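Fimbrial structural subunit (Actinomyces naeslundii, PDB 3QDH) builds the shaft of Actinomyces type 2 fimbriae and, as an adhesin whose C-terminal domains make up this chain, mediates interactions with streptococci and host cells in oral biofilm. Local coordinates at residues Phe44-Leu50 / Gln81-Phe87; Gln182-Ala188 / Tyr248-Lys254; Asp51-Thr55 / Lys110-Asn116. All blocks are in the same frame, centred on the assembly; numbering follows the deposited sequence.

Contact 1. Residues Phe44-Leu50 / Gln81-Phe87; sequences FQLRDTL and QTVTVTF
An antiparallel strand pair in the CnaA-type domain illustrates how a beta sandwich separates its two faces: Leu46, Asp48, Val83 and Val85 look toward strands 57-64 and 102-111; Gln45, Arg47, Thr49, Thr82, Thr84 and Thr86 share the other. Extended strands 44-49 and 82-87 run at 169°, axes 4.5 Å apart at closest. Gln81 bonds Leu50 twice: its O accepts from Leu50 N (2.9 Å), and its NE2 (chi1, chi2 m) donates to Leu50 O (3.0 Å). Thr82 is a non-hydrogen-bonded partner of Thr49, CA atoms 4.0 Å apart, but Thr82 OG1 and Thr49 OG1 hydrogen-bond (2.8 Å). Val83 pairs with Asp48 (Val83 N to Asp48 O 2.8 Å, Asp48 N to Val83 O 3.0 Å). Asp48 OD2 accepts a hydrogen bond from Lys8 NZ and OD1 lies near Asn121, consistent with the isopeptide triad of CnaA domains. Thr84 faces Arg47. Val85 pairs with Leu46 (Val85 N to Leu46 O 2.8 Å, Leu46 N to Val85 O 2.9 Å). Thr86 opposes Gln45. Phe87 (chi1 m) meets Phe44 (chi1 t) obliquely, both against helix 89-96; Phe87 N donates to Phe44 O (3.1 Å), and water joins Phe87 O (2.7 Å) to Phe44 N (3.0 Å).

Contact 2. Residues Gln182-Ala188 / Tyr248-Lys254; sequences QFQLYKA and YVLVETK
Phe183 (chi1 m) lays one ring face over the aliphatic part of Glu252, with Glu252 CG 4.0 Å from the ring centroid in a CH-pi contact. The setting is the CnaB-type, SpaA-like prealbumin domain, where strands 182-188 and 248-254 run antiparallel at 147°. YVLVETK matches the start of the pilin E-box, whose glutamate probably sits by the isopeptide lysine; Glu252 touches Lys165, consistent with this. Phe183-Glu252 (CA-CA 4.4 Å) and Leu185-Leu250 (CA-CA 4.8 Å) are non-hydrogen-bonded pairs on the inner face, with Leu185 CD2 3.8 Å from Leu250 CD1 (Leu250 chi1 t, chi2 p). On the other face Tyr186 CD1 packs 3.7 Å from Val251 CG2. Two hydrogen-bonded pairs are regular: Gln184 N to Val251 O 2.8 Å with Val251 N to Gln184 O 2.9 Å, and Tyr186 N to Val249 O 2.8 Å with Val249 N to Tyr186 O 2.9 Å. At the start of 182-188 a classic beta bulge shifts the register by one: Gln182 O accepts from Thr253 N (2.8 Å) and Lys254 N (3.3 Å), while Gln182 N donates to Lys254 O at 2.8 Å.

Contact 3. Residues Asp51-Thr55 / Lys110-Asn116; sequences DDRLT and KVTEARN
Arg53 and Asp51 form a two-pronged salt bridge, with Arg53 NH2 2.8 Å from Asp51 OD1 and Arg53 NE 2.9 Å from Asp51 OD2. Asp51 OD2 also accepts from Arg53 N (2.8 Å), making an Asx turn inside the type I beta turn Asp51-Leu54, which closes through Leu54 N to Asp51 O at 2.8 Å. Here, in the CnaA-type domain, an arginine held by its own turn (chi1 m, chi2 t, chi3 m) reaches across to the facing loop: Arg53 NH1 donates to Ala114 O (2.9 Å), and Arg53 NH2 also donates to Ala118 O. The carbonyl Arg53 O receives both Thr112 N (3.0 Å) and Thr112 OG1 (2.8 Å; Thr112 chi1 p). From the last residue of the turn, strand 54-55 pairs antiparallel with the end of 102-111. Leu54 with Val111 is a non-hydrogen-bonded pair, CA atoms 4.9 Å apart, while Thr55 and Lys110 are hydrogen-bonded, Thr55 N to Lys110 O at 2.9 Å and Lys110 N to Thr55 O at 2.8 Å. Leu54 CD2 packs 3.8 Å from Val111 CG2, near Ile24. The following loop appears to reach the junction with the next domain: Ala114 touches Trp158 and bonds Lys224 through its backbone. Arg115 salt-bridges Glu113 (Arg115 NE to Glu113 OE2 3.1 Å) and places a guanidinium face over the Arg53 side chain, Arg115 NE lying 3.5 Å from Arg53 CG.

Overall arrangement
From the N terminus, residues 44-50 run straight into 51-55, so contacts 1 and 3 open almost together. Contact 1 closes first, at 81-87, after a 30-residue excursion, and contact 3 closes at 110-116; their segments alternate, so the two loops cross rather than nest. They meet where Gln81 NE2 bonds Leu54 O (3.0 Å), tying the sheet of strand 39-49 to that of strand 102-111. Contact 2 follows in series, bridging 182-188 and 248-254 in the CnaB-type domain, its centre about 39 Å from that of contact 1. Contact 3 sits between, about 23 Å centre to centre from contact 2, probably near the junction of the two domains.

Contact 1. Residues Phe44-Leu50 / Gln81-Phe87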
loop_
_atom_site.group_PDB
_atom_site.type_symbol
_atom_site.label_atom_id
_atom_site.label_comp_id
_atom_site.label_asym_id
_atom_site.label_seq_id
_atom_site.Cartn_x
_atom_site.Cartn_y
_atom_site.Cartn_z
ATOM N N PHE A 44 -22.842 6.274 -10.230
ATOM C CA PHE A 44 -21.775 5.280 -10.363
ATOM C C PHE A 44 -20.626 5.713 -9.453
ATOM O O PHE A 44 -20.020 6.761 -9.661
ATOM C CB PHE A 44 -21.322 5.157 -11.839
ATOM C CG PHE A 44 -20.367 4.010 -12.097
ATOM C CD1 PHE A 44 -20.717 2.976 -12.967
ATOM C CD2 PHE A 44 -19.126 3.977 -11.482
ATOM C CE1 PHE A 44 -19.831 1.903 -13.202
ATOM C CE2 PHE A 44 -18.232 2.908 -11.707
ATOM C CZ PHE A 44 -18.581 1.885 -12.570
ATOM N N GLN A 45 -20.325 4.906 -8.436
ATOM C CA GLN A 45 -19.333 5.272 -7.431
ATOM C C GLN A 45 -18.427 4.092 -7.111
ATOM O O GLN A 45 -18.915 2.982 -6.909
ATOM C CB GLN A 45 -20.043 5.734 -6.145
ATOM C CG GLN A 45 -19.122 6.176 -4.982
ATOM C CD GLN A 45 -19.926 6.526 -3.737
ATOM O OE1 GLN A 45 -20.247 7.697 -3.481
ATOM N NE2 GLN A 45 -20.280 5.509 -2.974
ATOM N N LEU A 46 -17.116 4.340 -7.053
ATOM C CA LEU A 46 -16.183 3.373 -6.489
ATOM C C LEU A 46 -15.953 3.753 -5.019
ATOM O O LEU A 46 -15.683 4.916 -4.698
ATOM C CB LEU A 46 -14.860 3.358 -7.265
ATOM C CG LEU A 46 -14.895 2.958 -8.761
ATOM C CD1 LEU A 46 -13.527 3.203 -9.398
ATOM C CD2 LEU A 46 -15.353 1.508 -8.967
ATOM N N ARG A 47 -16.080 2.767 -4.134
ATOM C CA ARG A 47 -16.034 3.003 -2.694
ATOM C C ARG A 47 -15.036 2.044 -2.066
ATOM O O ARG A 47 -14.929 0.899 -2.488
ATOM C CB ARG A 47 -17.407 2.773 -2.072
ATOM C CG ARG A 47 -17.504 3.144 -0.586
ATOM C CD ARG A 47 -18.920 2.943 -0.083
ATOM N NE ARG A 47 -19.842 3.965 -0.592
ATOM C CZ ARG A 47 -21.123 4.058 -0.236
ATOM N NH1 ARG A 47 -21.641 3.174 0.625
ATOM N NH2 ARG A 47 -21.890 5.028 -0.734
ATOM N N ASP A 48 -14.325 2.523 -1.051
ATOM C CA ASP A 48 -13.303 1.735 -0.382
ATOM C C ASP A 48 -13.129 2.275 1.031
ATOM O O ASP A 48 -12.742 3.431 1.223
ATOM C CB ASP A 48 -11.975 1.797 -1.164
ATOM C CG ASP A 48 -10.995 0.682 -0.779
ATOM O OD1 ASP A 48 -10.880 0.357 0.417
ATOM O OD2 ASP A 48 -10.300 0.148 -1.673
ATOM N N THR A 49 -13.424 1.441 2.021
ATOM C CA THR A 49 -13.109 1.780 3.410
ATOM C C THR A 49 -11.757 1.155 3.705
ATOM O O THR A 49 -11.627 -0.065 3.760
ATOM C CB THR A 49 -14.161 1.249 4.390
ATOM O OG1 THR A 49 -15.424 1.842 4.093
ATOM C CG2 THR A 49 -13.775 1.579 5.849
ATOM N N LEU A 50 -10.747 1.994 3.888
ATOM C CA LEU A 50 -9.401 1.480 4.083
ATOM C C LEU A 50 -9.157 1.062 5.529
ATOM O O LEU A 50 -9.751 1.607 6.463
ATOM C CB LEU A 50 -8.348 2.474 3.594
ATOM C CG LEU A 50 -8.225 2.475 2.061
ATOM C CD1 LEU A 50 -9.227 3.446 1.439
ATOM C CD2 LEU A 50 -6.827 2.816 1.629
ATOM N N GLN A 81 -12.585 6.642 7.246
ATOM C CA GLN A 81 -11.695 5.771 6.473
ATOM C C GLN A 81 -12.254 5.462 5.076
ATOM O O GLN A 81 -11.599 4.785 4.273
ATOM C CB GLN A 81 -11.409 4.464 7.231
ATOM C CG GLN A 81 -10.475 4.625 8.443
ATOM C CD GLN A 81 -9.070 5.025 8.053
ATOM O OE1 GLN A 81 -8.674 6.171 8.251
ATOM N NE2 GLN A 81 -8.310 4.093 7.477
ATOM N N THR A 82 -13.447 5.974 4.782
ATOM C CA THR A 82 -14.143 5.607 3.542
ATOM C C THR A 82 -13.875 6.618 2.414
ATOM O O THR A 82 -14.238 7.793 2.513
ATOM C CB THR A 82 -15.660 5.411 3.782
ATOM O OG1 THR A 82 -15.857 4.499 4.868
ATOM C CG2 THR A 82 -16.349 4.861 2.530
ATOM N N VAL A 83 -13.216 6.149 1.357
ATOM C CA VAL A 83 -12.939 6.974 0.181
ATOM C C VAL A 83 -13.970 6.667 -0.906
ATOM O O VAL A 83 -14.311 5.513 -1.127
ATOM C CB VAL A 83 -11.505 6.732 -0.342
ATOM C CG1 VAL A 83 -11.179 7.669 -1.502
ATOM C CG2 VAL A 83 -10.501 6.913 0.796
ATOM N N THR A 84 -14.483 7.709 -1.561
ATOM C CA THR A 84 -15.408 7.530 -2.671
ATOM C C THR A 84 -14.932 8.298 -3.906
ATOM O O THR A 84 -14.358 9.393 -3.791
ATOM C CB THR A 84 -16.866 7.957 -2.331
ATOM O OG1 THR A 84 -16.894 9.320 -1.899
ATOM C CG2 THR A 84 -17.496 7.059 -1.254
ATOM N N VAL A 85 -15.147 7.685 -5.068
ATOM C CA VAL A 85 -14.928 8.321 -6.365
ATOM C C VAL A 85 -16.300 8.299 -7.015
ATOM O O VAL A 85 -16.810 7.240 -7.396
ATOM C CB VAL A 85 -13.924 7.537 -7.239
ATOM C CG1 VAL A 85 -13.780 8.218 -8.639
ATOM C CG2 VAL A 85 -12.586 7.408 -6.526
ATOM N N THR A 86 -16.911 9.469 -7.105
ATOM C CA THR A 86 -18.298 9.561 -7.505
ATOM C C THR A 86 -18.335 10.309 -8.819
ATOM O O THR A 86 -17.845 11.438 -8.913
ATOM C CB THR A 86 -19.132 10.305 -6.423
ATOM O OG1 THR A 86 -18.972 9.643 -5.161
ATOM C CG2 THR A 86 -20.599 10.320 -6.790
ATOM N N PHE A 87 -18.877 9.667 -9.841
ATOM C CA PHE A 87 -18.866 10.266 -11.170
ATOM C C PHE A 87 -19.976 11.303 -11.306
ATOM O O PHE A 87 -21.071 11.102 -10.808
ATOM C CB PHE A 87 -18.904 9.183 -12.238
ATOM C CG PHE A 87 -17.576 8.485 -12.404
ATOM C CD1 PHE A 87 -16.640 8.964 -13.322
ATOM C CD2 PHE A 87 -17.248 7.387 -11.608
ATOM C CE1 PHE A 87 -15.388 8.353 -13.456
ATOM C CE2 PHE A 87 -15.998 6.764 -11.731
ATOM C CZ PHE A 87 -15.064 7.253 -12.668
HETATM O O HOH W 1 -22.425 9.146 -9.474
#

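Contact 2. Residues Gln182-Ala188 / Tyr248-Lys254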
loop_
_atom_site.group_PDB
_atom_site.type_symbol
_atom_site.label_atom_id
_atom_site.label_comp_id
_atom_site.label_asym_id
_atom_site.label_seq_id
_atom_site.Cartn_x
_atom_site.Cartn_y
_atom_site.Cartn_z
ATOM N N GLN A 182 24.301 4.558 14.758
ATOM C CA GLN A 182 23.532 4.824 13.547
ATOM C C GLN A 182 23.517 3.651 12.570
ATOM O O GLN A 182 24.543 3.012 12.330
ATOM C CB GLN A 182 23.978 6.132 12.882
ATOM C CG GLN A 182 23.526 7.379 13.645
ATOM C CD GLN A 182 23.798 8.681 12.909
ATOM O OE1 GLN A 182 24.504 8.713 11.903
ATOM N NE2 GLN A 182 23.235 9.768 13.419
ATOM N N PHE A 183 22.332 3.381 12.022
ATOM C CA PHE A 183 22.097 2.252 11.121
ATOM C C PHE A 183 21.308 2.692 9.887
ATOM O O PHE A 183 20.644 3.729 9.894
ATOM C CB PHE A 183 21.305 1.142 11.832
ATOM C CG PHE A 183 22.065 0.434 12.928
ATOM C CD1 PHE A 183 22.797 -0.720 12.654
ATOM C CD2 PHE A 183 22.014 0.896 14.243
ATOM C CE1 PHE A 183 23.486 -1.390 13.673
ATOM C CE2 PHE A 183 22.696 0.231 15.267
ATOM C CZ PHE A 183 23.433 -0.910 14.982
ATOM N N GLN A 184 21.397 1.886 8.830
ATOM C CA GLN A 184 20.606 2.065 7.614
ATOM C C GLN A 184 20.096 0.699 7.148
ATOM O O GLN A 184 20.802 -0.304 7.268
ATOM C CB GLN A 184 21.439 2.731 6.509
ATOM C CG GLN A 184 21.844 4.179 6.805
ATOM C CD GLN A 184 22.265 4.950 5.567
ATOM O OE1 GLN A 184 23.059 4.473 4.756
ATOM N NE2 GLN A 184 21.741 6.164 5.427
ATOM N N LEU A 185 18.866 0.663 6.638
ATOM C CA LEU A 185 18.247 -0.586 6.184
ATOM C C LEU A 185 18.225 -0.708 4.664
ATOM O O LEU A 185 17.912 0.254 3.958
ATOM C CB LEU A 185 16.826 -0.725 6.742
ATOM C CG LEU A 185 16.681 -1.299 8.152
ATOM C CD1 LEU A 185 15.372 -0.852 8.787
ATOM C CD2 LEU A 185 16.799 -2.827 8.148
ATOM N N TYR A 186 18.549 -1.903 4.177
ATOM C CA TYR A 186 18.584 -2.179 2.744
ATOM C C TYR A 186 17.719 -3.380 2.369
ATOM O O TYR A 186 17.515 -4.294 3.173
ATOM C CB TYR A 186 20.025 -2.430 2.273
ATOM C CG TYR A 186 20.925 -1.208 2.255
ATOM C CD1 TYR A 186 21.662 -0.841 3.385
ATOM C CD2 TYR A 186 21.061 -0.434 1.099
ATOM C CE1 TYR A 186 22.503 0.274 3.370
ATOM C CE2 TYR A 186 21.898 0.686 1.073
ATOM C CZ TYR A 186 22.616 1.034 2.210
ATOM O OH TYR A 186 23.442 2.140 2.190
ATOM N N LYS A 187 17.219 -3.363 1.136
ATOM C CA LYS A 187 16.607 -4.536 0.523
ATOM C C LYS A 187 17.671 -5.624 0.339
ATOM O O LYS A 187 18.789 -5.333 -0.086
ATOM C CB LYS A 187 16.005 -4.156 -0.833
ATOM C CG LYS A 187 15.427 -5.323 -1.616
ATOM C CD LYS A 187 15.218 -4.966 -3.077
ATOM C CE LYS A 187 14.805 -6.187 -3.885
ATOM N NZ LYS A 187 15.882 -7.214 -3.959
ATOM N N ALA A 188 17.323 -6.864 0.678
ATOM C CA ALA A 188 18.204 -8.015 0.463
ATOM C C ALA A 188 18.062 -8.550 -0.963
ATOM O O ALA A 188 16.984 -8.463 -1.557
ATOM C CB ALA A 188 17.902 -9.112 1.474
ATOM N N TYR A 248 15.929 -8.618 5.053
ATOM C CA TYR A 248 16.510 -7.302 4.832
ATOM C C TYR A 248 17.969 -7.308 5.303
ATOM O O TYR A 248 18.424 -8.271 5.928
ATOM C CB TYR A 248 15.723 -6.234 5.590
ATOM C CG TYR A 248 14.388 -5.870 4.982
ATOM C CD1 TYR A 248 14.269 -4.770 4.136
ATOM C CD2 TYR A 248 13.240 -6.612 5.269
ATOM C CE1 TYR A 248 13.047 -4.418 3.579
ATOM C CE2 TYR A 248 12.003 -6.266 4.714
ATOM C CZ TYR A 248 11.920 -5.167 3.869
ATOM O OH TYR A 248 10.718 -4.801 3.316
ATOM N N VAL A 249 18.692 -6.235 4.989
ATOM C CA VAL A 249 20.101 -6.097 5.368
ATOM C C VAL A 249 20.314 -4.820 6.188
ATOM O O VAL A 249 20.068 -3.706 5.710
ATOM C CB VAL A 249 21.034 -6.123 4.127
ATOM C CG1 VAL A 249 22.486 -5.854 4.521
ATOM C CG2 VAL A 249 20.924 -7.458 3.400
ATOM N N LEU A 250 20.759 -5.000 7.429
ATOM C CA LEU A 250 21.039 -3.885 8.332
ATOM C C LEU A 250 22.525 -3.528 8.307
ATOM O O LEU A 250 23.380 -4.392 8.477
ATOM C CB LEU A 250 20.586 -4.228 9.755
ATOM C CG LEU A 250 20.616 -3.129 10.819
ATOM C CD1 LEU A 250 19.621 -2.024 10.499
ATOM C CD2 LEU A 250 20.345 -3.717 12.200
ATOM N N VAL A 251 22.817 -2.250 8.087
ATOM C CA VAL A 251 24.192 -1.760 8.006
ATOM C C VAL A 251 24.433 -0.711 9.091
ATOM O O VAL A 251 23.709 0.282 9.164
ATOM C CB VAL A 251 24.498 -1.152 6.606
ATOM C CG1 VAL A 251 25.907 -0.549 6.556
ATOM C CG2 VAL A 251 24.335 -2.204 5.517
ATOM N N GLU A 252 25.441 -0.937 9.934
ATOM C CA GLU A 252 25.870 0.074 10.904
ATOM C C GLU A 252 26.735 1.127 10.210
ATOM O O GLU A 252 27.750 0.804 9.587
ATOM C CB GLU A 252 26.610 -0.553 12.093
ATOM C CG GLU A 252 26.629 0.353 13.329
ATOM C CD GLU A 252 27.474 -0.172 14.487
ATOM O OE1 GLU A 252 27.828 -1.373 14.514
ATOM O OE2 GLU A 252 27.777 0.634 15.392
ATOM N N THR A 253 26.312 2.382 10.310
ATOM C CA THR A 253 26.979 3.483 9.621
ATOM C C THR A 253 27.823 4.348 10.560
ATOM O O THR A 253 28.769 5.013 10.121
ATOM C CB THR A 253 25.967 4.362 8.869
ATOM O OG1 THR A 253 24.836 4.623 9.713
ATOM C CG2 THR A 253 25.499 3.660 7.590
ATOM N N LYS A 254 27.473 4.338 11.846
ATOM C CA LYS A 254 28.213 5.086 12.865
ATOM C C LYS A 254 28.166 4.382 14.219
ATOM O O LYS A 254 27.088 4.056 14.738
ATOM C CB LYS A 254 27.687 6.524 12.990
ATOM C CG LYS A 254 28.589 7.450 13.819
ATOM C CD LYS A 254 27.928 8.790 14.128
ATOM C CE LYS A 254 26.991 8.713 15.329
ATOM N NZ LYS A 254 27.689 8.398 16.618
#

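Contact 3. Residues Asp51-Thr55 / Lys110-Asn116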
loop_
_atom_site.group_PDB
_atom_site.type_symbol
_atom_site.label_atom_id
_atom_site.label_comp_id
_atom_site.label_asym_id
_atom_site.label_seq_id
_atom_site.Cartn_x
_atom_site.Cartn_y
_atom_site.Cartn_z
ATOM N N ASP A 51 -8.302 0.054 5.668
ATOM C CA ASP A 51 -7.830 -0.464 6.946
ATOM C C ASP A 51 -7.295 0.649 7.840
ATOM O O ASP A 51 -6.555 1.521 7.378
ATOM C CB ASP A 51 -6.721 -1.483 6.665
ATOM C CG ASP A 51 -6.234 -2.193 7.916
ATOM O OD1 ASP A 51 -6.555 -3.379 8.070
ATOM O OD2 ASP A 51 -5.522 -1.573 8.724
ATOM N N ASP A 52 -7.652 0.581 9.126
ATOM C CA ASP A 52 -7.278 1.591 10.137
ATOM C C ASP A 52 -5.793 1.896 10.252
ATOM O O ASP A 52 -5.423 2.957 10.748
ATOM C CB ASP A 52 -7.796 1.189 11.524
ATOM C CG ASP A 52 -9.297 1.322 11.660
ATOM O OD1 ASP A 52 -9.942 1.933 10.784
ATOM O OD2 ASP A 52 -9.838 0.831 12.676
ATOM N N ARG A 53 -4.942 0.971 9.816
ATOM C CA ARG A 53 -3.494 1.196 9.840
ATOM C C ARG A 53 -3.043 2.168 8.756
ATOM O O ARG A 53 -1.889 2.624 8.759
ATOM C CB ARG A 53 -2.732 -0.121 9.716
ATOM C CG ARG A 53 -2.714 -0.941 11.007
ATOM C CD ARG A 53 -2.389 -2.390 10.719
ATOM N NE ARG A 53 -3.526 -3.091 10.126
ATOM C CZ ARG A 53 -3.601 -4.408 9.995
ATOM N NH1 ARG A 53 -2.592 -5.175 10.407
ATOM N NH2 ARG A 53 -4.683 -4.960 9.453
ATOM N N LEU A 54 -3.951 2.474 7.826
ATOM C CA LEU A 54 -3.661 3.415 6.752
ATOM C C LEU A 54 -4.260 4.791 7.049
ATOM O O LEU A 54 -5.433 4.913 7.401
ATOM C CB LEU A 54 -4.125 2.859 5.391
ATOM C CG LEU A 54 -3.527 1.502 4.981
ATOM C CD1 LEU A 54 -4.189 0.923 3.707
ATOM C CD2 LEU A 54 -2.016 1.591 4.799
ATOM N N THR A 55 -3.434 5.822 6.926
ATOM C CA THR A 55 -3.860 7.172 7.256
ATOM C C THR A 55 -3.818 8.079 6.022
ATOM O O THR A 55 -3.205 7.730 4.998
ATOM C CB THR A 55 -3.011 7.755 8.418
ATOM O OG1 THR A 55 -3.761 8.765 9.098
ATOM C CG2 THR A 55 -1.690 8.324 7.917
ATOM N N LYS A 110 -1.300 5.937 3.951
ATOM C CA LYS A 110 0.058 5.860 4.495
ATOM C C LYS A 110 0.119 4.817 5.612
ATOM O O LYS A 110 -0.711 4.840 6.519
ATOM C CB LYS A 110 0.476 7.230 5.035
ATOM C CG LYS A 110 1.957 7.339 5.369
ATOM C CD LYS A 110 2.370 8.766 5.717
ATOM C CE LYS A 110 2.360 9.005 7.219
ATOM N NZ LYS A 110 2.981 10.323 7.560
ATOM N N VAL A 111 1.095 3.916 5.546
ATOM C CA VAL A 111 1.224 2.842 6.544
ATOM C C VAL A 111 1.749 3.439 7.845
ATOM O O VAL A 111 2.823 4.045 7.863
ATOM C CB VAL A 111 2.183 1.713 6.078
ATOM C CG1 VAL A 111 2.281 0.605 7.140
ATOM C CG2 VAL A 111 1.719 1.118 4.776
ATOM N N THR A 112 0.985 3.276 8.921
ATOM C CA THR A 112 1.379 3.803 10.228
ATOM C C THR A 112 2.108 2.752 11.072
ATOM O O THR A 112 3.021 3.089 11.840
ATOM C CB THR A 112 0.179 4.383 11.009
ATOM O OG1 THR A 112 -0.817 3.372 11.200
ATOM C CG2 THR A 112 -0.434 5.565 10.258
ATOM N N GLU A 113 1.702 1.491 10.922
ATOM C CA GLU A 113 2.296 0.366 11.659
ATOM C C GLU A 113 1.765 -0.980 11.161
ATOM O O GLU A 113 0.711 -1.046 10.521
ATOM C CB GLU A 113 2.048 0.502 13.166
ATOM C CG GLU A 113 0.588 0.354 13.577
ATOM C CD GLU A 113 0.349 0.701 15.029
ATOM O OE1 GLU A 113 1.314 0.687 15.823
ATOM O OE2 GLU A 113 -0.811 0.993 15.378
ATOM N N ALA A 114 2.497 -2.042 11.487
ATOM C CA ALA A 114 2.183 -3.398 11.039
ATOM C C ALA A 114 1.036 -4.077 11.791
ATOM O O ALA A 114 0.186 -4.709 11.161
ATOM C CB ALA A 114 3.434 -4.269 11.098
ATOM N N ARG A 115 1.026 -3.953 13.123
ATOM C CA ARG A 115 0.097 -4.687 14.010
ATOM C C ARG A 115 0.113 -6.199 13.753
ATOM O O ARG A 115 1.191 -6.789 13.702
ATOM C CB ARG A 115 -1.328 -4.125 13.949
ATOM C CG ARG A 115 -1.480 -2.748 14.548
ATOM C CD ARG A 115 -2.929 -2.321 14.554
ATOM N NE ARG A 115 -3.054 -0.868 14.477
ATOM C CZ ARG A 115 -4.203 -0.215 14.315
ATOM N NH1 ARG A 115 -5.353 -0.877 14.213
ATOM N NH2 ARG A 115 -4.198 1.112 14.253
ATOM N N ASN A 116 -1.063 -6.818 13.574
ATOM C CA ASN A 116 -1.148 -8.261 13.306
ATOM C C ASN A 116 -0.401 -8.651 12.030
ATOM O O ASN A 116 -0.116 -9.830 11.803
ATOM C CB ASN A 116 -2.607 -8.776 13.306
ATOM C CG ASN A 116 -3.291 -8.703 11.927
ATOM O OD1 ASN A 116 -3.965 -9.651 11.513
ATOM N ND2 ASN A 116 -3.143 -7.582 11.233
HETATM O O HOH W 2 -8.275 0.304 14.792
#